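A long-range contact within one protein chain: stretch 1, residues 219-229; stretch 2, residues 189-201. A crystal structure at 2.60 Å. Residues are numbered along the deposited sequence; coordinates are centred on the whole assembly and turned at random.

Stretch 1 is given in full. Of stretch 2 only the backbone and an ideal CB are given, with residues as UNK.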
# COMPACT_ATOMS: atom_id res chain seq x y z
N THR A 219 -27.18 16.13 -13.15
CA THR A 219 -27.95 14.92 -12.89
C THR A 219 -28.05 14.72 -11.38
O THR A 219 -27.47 15.49 -10.61
CB THR A 219 -27.33 13.68 -13.58
OG1 THR A 219 -27.97 12.49 -13.10
CG2 THR A 219 -25.82 13.58 -13.35
N TRP A 220 -28.84 13.73 -10.96
CA TRP A 220 -29.01 13.45 -9.53
C TRP A 220 -27.77 12.82 -8.94
O TRP A 220 -27.50 12.97 -7.75
CB TRP A 220 -30.26 12.59 -9.27
CG TRP A 220 -30.18 11.19 -9.77
CD1 TRP A 220 -30.69 10.71 -10.94
CD2 TRP A 220 -29.59 10.07 -9.11
NE1 TRP A 220 -30.45 9.37 -11.05
CE2 TRP A 220 -29.77 8.95 -9.94
CE3 TRP A 220 -28.91 9.91 -7.89
CZ2 TRP A 220 -29.30 7.68 -9.59
CZ3 TRP A 220 -28.45 8.65 -7.55
CH2 TRP A 220 -28.64 7.55 -8.40
N VAL A 221 -27.02 12.12 -9.79
CA VAL A 221 -25.74 11.53 -9.39
C VAL A 221 -24.77 12.63 -8.94
O VAL A 221 -24.01 12.44 -7.99
CB VAL A 221 -25.13 10.70 -10.54
CG1 VAL A 221 -23.77 10.13 -10.14
CG2 VAL A 221 -26.05 9.56 -10.94
N ASP A 222 -24.82 13.79 -9.61
CA ASP A 222 -23.93 14.90 -9.29
C ASP A 222 -24.23 15.44 -7.90
O ASP A 222 -23.32 15.77 -7.14
CB ASP A 222 -24.07 16.04 -10.30
CG ASP A 222 -23.64 15.64 -11.70
OD1 ASP A 222 -22.88 14.66 -11.86
OD2 ASP A 222 -24.07 16.34 -12.65
N LEU A 223 -25.52 15.54 -7.58
CA LEU A 223 -25.96 15.96 -6.26
C LEU A 223 -25.54 14.93 -5.21
O LEU A 223 -25.04 15.31 -4.15
CB LEU A 223 -27.48 16.16 -6.23
CG LEU A 223 -28.10 16.57 -4.88
CD1 LEU A 223 -27.51 17.87 -4.35
CD2 LEU A 223 -29.62 16.70 -5.01
N PHE A 224 -25.72 13.65 -5.51
CA PHE A 224 -25.38 12.61 -4.55
C PHE A 224 -23.90 12.60 -4.22
O PHE A 224 -23.53 12.57 -3.05
CB PHE A 224 -25.80 11.23 -5.05
CG PHE A 224 -25.66 10.16 -4.01
CD1 PHE A 224 -24.46 9.47 -3.85
CD2 PHE A 224 -26.73 9.85 -3.18
CE1 PHE A 224 -24.33 8.49 -2.88
CE2 PHE A 224 -26.60 8.86 -2.21
CZ PHE A 224 -25.40 8.19 -2.06
N ASN A 225 -23.06 12.62 -5.25
CA ASN A 225 -21.61 12.60 -5.06
C ASN A 225 -21.09 13.86 -4.37
O ASN A 225 -20.09 13.79 -3.65
CB ASN A 225 -20.89 12.40 -6.39
CG ASN A 225 -21.19 11.05 -7.03
OD1 ASN A 225 -21.40 10.04 -6.34
ND2 ASN A 225 -21.19 11.01 -8.35
N ASP A 226 -21.75 14.99 -4.57
CA ASP A 226 -21.40 16.23 -3.86
C ASP A 226 -21.73 16.13 -2.39
O ASP A 226 -21.00 16.63 -1.54
CB ASP A 226 -22.13 17.45 -4.43
CG ASP A 226 -21.30 18.22 -5.43
OD1 ASP A 226 -20.51 17.60 -6.18
OD2 ASP A 226 -21.44 19.47 -5.46
N LYS A 227 -22.86 15.49 -2.11
CA LYS A 227 -23.31 15.28 -0.75
C LYS A 227 -22.49 14.20 -0.05
O LYS A 227 -22.21 14.31 1.14
CB LYS A 227 -24.80 14.92 -0.74
CG LYS A 227 -25.68 16.07 -1.19
CD LYS A 227 -25.58 17.27 -0.27
CE LYS A 227 -26.41 18.43 -0.77
NZ LYS A 227 -26.08 19.67 -0.01
N ASN A 228 -22.10 13.16 -0.78
CA ASN A 228 -21.31 12.08 -0.20
C ASN A 228 -19.82 12.34 -0.37
O ASN A 228 -19.03 11.40 -0.42
CB ASN A 228 -21.70 10.73 -0.83
CG ASN A 228 -21.16 9.54 -0.05
OD1 ASN A 228 -21.05 9.58 1.18
ND2 ASN A 228 -20.80 8.48 -0.77
N ASP A 229 -19.43 13.61 -0.45
CA ASP A 229 -18.04 14.02 -0.63
C ASP A 229 -17.44 14.36 0.73
O ASP A 229 -17.75 15.41 1.30
CB ASP A 229 -17.98 15.24 -1.56
CG ASP A 229 -16.57 15.61 -1.98
OD1 ASP A 229 -15.66 15.58 -1.13
OD2 ASP A 229 -16.36 15.94 -3.16
N UNK A 189 -19.00 1.79 5.39
CA UNK A 189 -20.29 2.20 4.82
C UNK A 189 -20.46 3.70 4.75
O UNK A 189 -19.49 4.44 4.74
CB UNK A 189 -21.44 1.61 5.64
N UNK A 190 -21.72 4.14 4.71
CA UNK A 190 -22.04 5.56 4.59
C UNK A 190 -23.37 5.85 5.29
O UNK A 190 -24.17 4.94 5.50
CB UNK A 190 -22.10 5.98 3.12
N UNK A 191 -23.60 7.12 5.66
CA UNK A 191 -24.75 7.47 6.51
C UNK A 191 -26.07 7.54 5.77
O UNK A 191 -26.46 8.59 5.26
CB UNK A 191 -24.50 8.82 7.19
N UNK A 192 -26.77 6.41 5.73
CA UNK A 192 -28.06 6.31 5.05
C UNK A 192 -29.05 7.35 5.55
O UNK A 192 -29.81 7.91 4.76
CB UNK A 192 -28.65 4.91 5.23
N UNK A 193 -29.04 7.64 6.84
CA UNK A 193 -30.00 8.59 7.41
C UNK A 193 -29.85 9.99 6.80
O UNK A 193 -30.82 10.74 6.73
CB UNK A 193 -29.82 8.66 8.93
N UNK A 194 -28.63 10.32 6.37
CA UNK A 194 -28.35 11.59 5.71
C UNK A 194 -28.49 11.50 4.19
O UNK A 194 -29.01 12.43 3.58
CB UNK A 194 -26.94 12.06 6.07
N UNK A 195 -28.03 10.41 3.59
CA UNK A 195 -27.90 10.33 2.13
C UNK A 195 -29.15 9.89 1.36
O UNK A 195 -29.30 10.23 0.19
CB UNK A 195 -26.76 9.36 1.79
N UNK A 196 -30.04 9.14 2.02
CA UNK A 196 -31.23 8.61 1.36
C UNK A 196 -32.12 9.70 0.73
O UNK A 196 -32.82 9.43 -0.25
CB UNK A 196 -32.05 7.80 2.37
N UNK A 197 -32.09 10.91 1.28
CA UNK A 197 -32.84 12.04 0.72
C UNK A 197 -32.37 12.44 -0.69
O UNK A 197 -33.08 13.15 -1.39
CB UNK A 197 -32.72 13.24 1.66
N UNK A 198 -31.17 12.00 -1.06
CA UNK A 198 -30.58 12.28 -2.38
C UNK A 198 -30.60 11.07 -3.32
O UNK A 198 -30.03 11.12 -4.41
CB UNK A 198 -29.14 12.76 -2.21
N UNK A 199 -31.27 9.99 -2.90
CA UNK A 199 -31.23 8.73 -3.62
C UNK A 199 -32.63 8.35 -4.13
O UNK A 199 -33.54 8.16 -3.33
CB UNK A 199 -30.67 7.63 -2.72
N UNK A 200 -32.80 8.25 -5.46
CA UNK A 200 -34.10 7.96 -6.09
C UNK A 200 -34.81 6.68 -5.64
O UNK A 200 -36.03 6.61 -5.73
CB UNK A 200 -33.90 7.88 -7.60
N UNK A 201 -34.06 5.67 -5.22
CA UNK A 201 -34.66 4.45 -4.68
C UNK A 201 -35.45 4.69 -3.39
O UNK A 201 -36.42 3.98 -3.13
CB UNK A 201 -33.57 3.41 -4.42

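Stretch 1 offers one side of a helix: Trp 220, Leu 223, Phe 224 and Lys 227, with Asn 228 just past its last turn. Stretch 2 runs alongside it in the opposite direction, with the CA atoms of Phe 224 and position 198 only 5.6 Å apart.

Position 189 has phi 92°, and its ideal CB meets nothing of stretch 1. The positive phi favours glycine, and Gly 189 is found. Position 190 is extended and points its CB toward stretch 1, 4.2 Å from Asn 228 OD1; a small residue or a short polar one would suit. Ala 190 merely touches the amide, without a hydrogen bond.

Position 191 precedes a helix. A capping Ser, Thr or Asp would be a fair guess, but phi -79° also admits proline; the carbonyl O of Pro 191 accepts from the backbone N of 194 and 195. Positions 192 and 193 lie out of reach, so stretch 1 sets no preference: Ala 192 and His 193.

At position 194 CA-to-CB points sideways, so only a long side chain could reach Lys 227; a large polar aromatic or another long side chain would serve. Tyr 194 has chi1 t, and its OH comes 3.6 Å from Lys 227 CD. A water accepts from Lys 227 NZ at 2.9 Å and lies 3.4 Å from Tyr 194 OH in a weak bond, linking the two polar ends.

Position 195 points toward the helix, its ideal CB 4.0 Å from Phe 224 CE2, with Asn 228 and the backbone of Lys 227 beyond. Leu, Met or Ile would suit this largely apolar setting. Leu 195 places CD1 3.3 Å from Asn 228 OD1 and CD2 4.1 Å from Lys 227 C.

Position 196 points away, and a polar or charged residue would do, among others: Lys 196. Position 197 points sideways with nothing near its CB, leaving a polar choice open: Gln 197 donates from NE2 to the O of Tyr 194 at 3.0 Å.

Position 198 faces Leu 223, Phe 224 and Lys 227, calling for a large apolar or aromatic group. Phe 198, chi1 m, offers its ring face to Lys 227, whose CG sits 3.5 Å from the Phe 198 ring centroid, 13° off the normal, a CH-pi contact. Leu 223 CD2 approaches Phe 198 CD1 at 3.9 Å.

Position 199 points sideways, its CB 4.3 Å from Phe 224 CE2. Aromatic or medium apolar residues could swing between Phe 224 and Trp 220. His 199, chi1 t, turns its edge to the face of Phe 224 in an offset pair and receives the edge of Trp 220 on its own face.

Position 200 points toward the indole; with phi -56°, proline or a flat-packing aliphatic would fit. Pro 200 puts CG 3.5 Å from the Trp 220 six-membered ring centroid, over its face. Position 201 is out of reach, suited to anything polar: Lys 201.

Stretch 2 189-201: GAPAHYLKQFHPK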
# COMPACT_ATOMS: atom_id res chain seq x y z
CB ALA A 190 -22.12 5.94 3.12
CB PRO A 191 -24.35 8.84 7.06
CG PRO A 191 -23.48 9.43 6.00
CD PRO A 191 -22.73 8.28 5.40
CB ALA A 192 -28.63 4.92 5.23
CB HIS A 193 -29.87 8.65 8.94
CG HIS A 193 -28.66 9.40 9.42
ND1 HIS A 193 -27.40 8.84 9.45
CD2 HIS A 193 -28.53 10.66 9.90
CE1 HIS A 193 -26.54 9.73 9.93
NE2 HIS A 193 -27.20 10.84 10.21
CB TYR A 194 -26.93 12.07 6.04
CG TYR A 194 -26.53 13.35 5.32
CD1 TYR A 194 -27.04 14.58 5.71
CD2 TYR A 194 -25.65 13.31 4.24
CE1 TYR A 194 -26.68 15.75 5.05
CE2 TYR A 194 -25.27 14.47 3.58
CZ TYR A 194 -25.79 15.68 3.98
OH TYR A 194 -25.42 16.83 3.31
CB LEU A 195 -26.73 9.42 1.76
CG LEU A 195 -25.36 10.02 2.02
CD1 LEU A 195 -24.28 8.98 1.82
CD2 LEU A 195 -25.10 11.22 1.12
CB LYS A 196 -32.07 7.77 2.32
CG LYS A 196 -31.55 6.36 2.48
CD LYS A 196 -32.42 5.56 3.45
CE LYS A 196 -32.11 4.07 3.35
NZ LYS A 196 -32.93 3.25 4.28
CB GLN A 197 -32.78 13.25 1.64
CG GLN A 197 -31.40 13.87 1.77
CD GLN A 197 -31.42 15.06 2.69
OE1 GLN A 197 -32.16 16.01 2.46
NE2 GLN A 197 -30.61 15.01 3.75
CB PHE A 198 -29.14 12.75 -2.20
CG PHE A 198 -28.98 13.87 -1.23
CD1 PHE A 198 -29.56 15.11 -1.49
CD2 PHE A 198 -28.28 13.71 -0.05
CE1 PHE A 198 -29.42 16.16 -0.60
CE2 PHE A 198 -28.14 14.76 0.85
CZ PHE A 198 -28.72 15.98 0.57
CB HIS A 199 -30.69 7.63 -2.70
CG HIS A 199 -30.13 6.45 -3.43
ND1 HIS A 199 -30.93 5.46 -3.95
CD2 HIS A 199 -28.86 6.11 -3.73
CE1 HIS A 199 -30.17 4.55 -4.53
NE2 HIS A 199 -28.91 4.91 -4.41
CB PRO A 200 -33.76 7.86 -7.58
CG PRO A 200 -32.28 7.77 -7.66
CD PRO A 200 -31.78 8.54 -6.49
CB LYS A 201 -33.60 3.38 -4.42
CG LYS A 201 -34.17 2.03 -4.01
CD LYS A 201 -33.07 1.06 -3.61
CE LYS A 201 -33.66 -0.22 -3.03
NZ LYS A 201 -32.59 -1.16 -2.60
O HOH W 1 -24.45 19.99 2.33
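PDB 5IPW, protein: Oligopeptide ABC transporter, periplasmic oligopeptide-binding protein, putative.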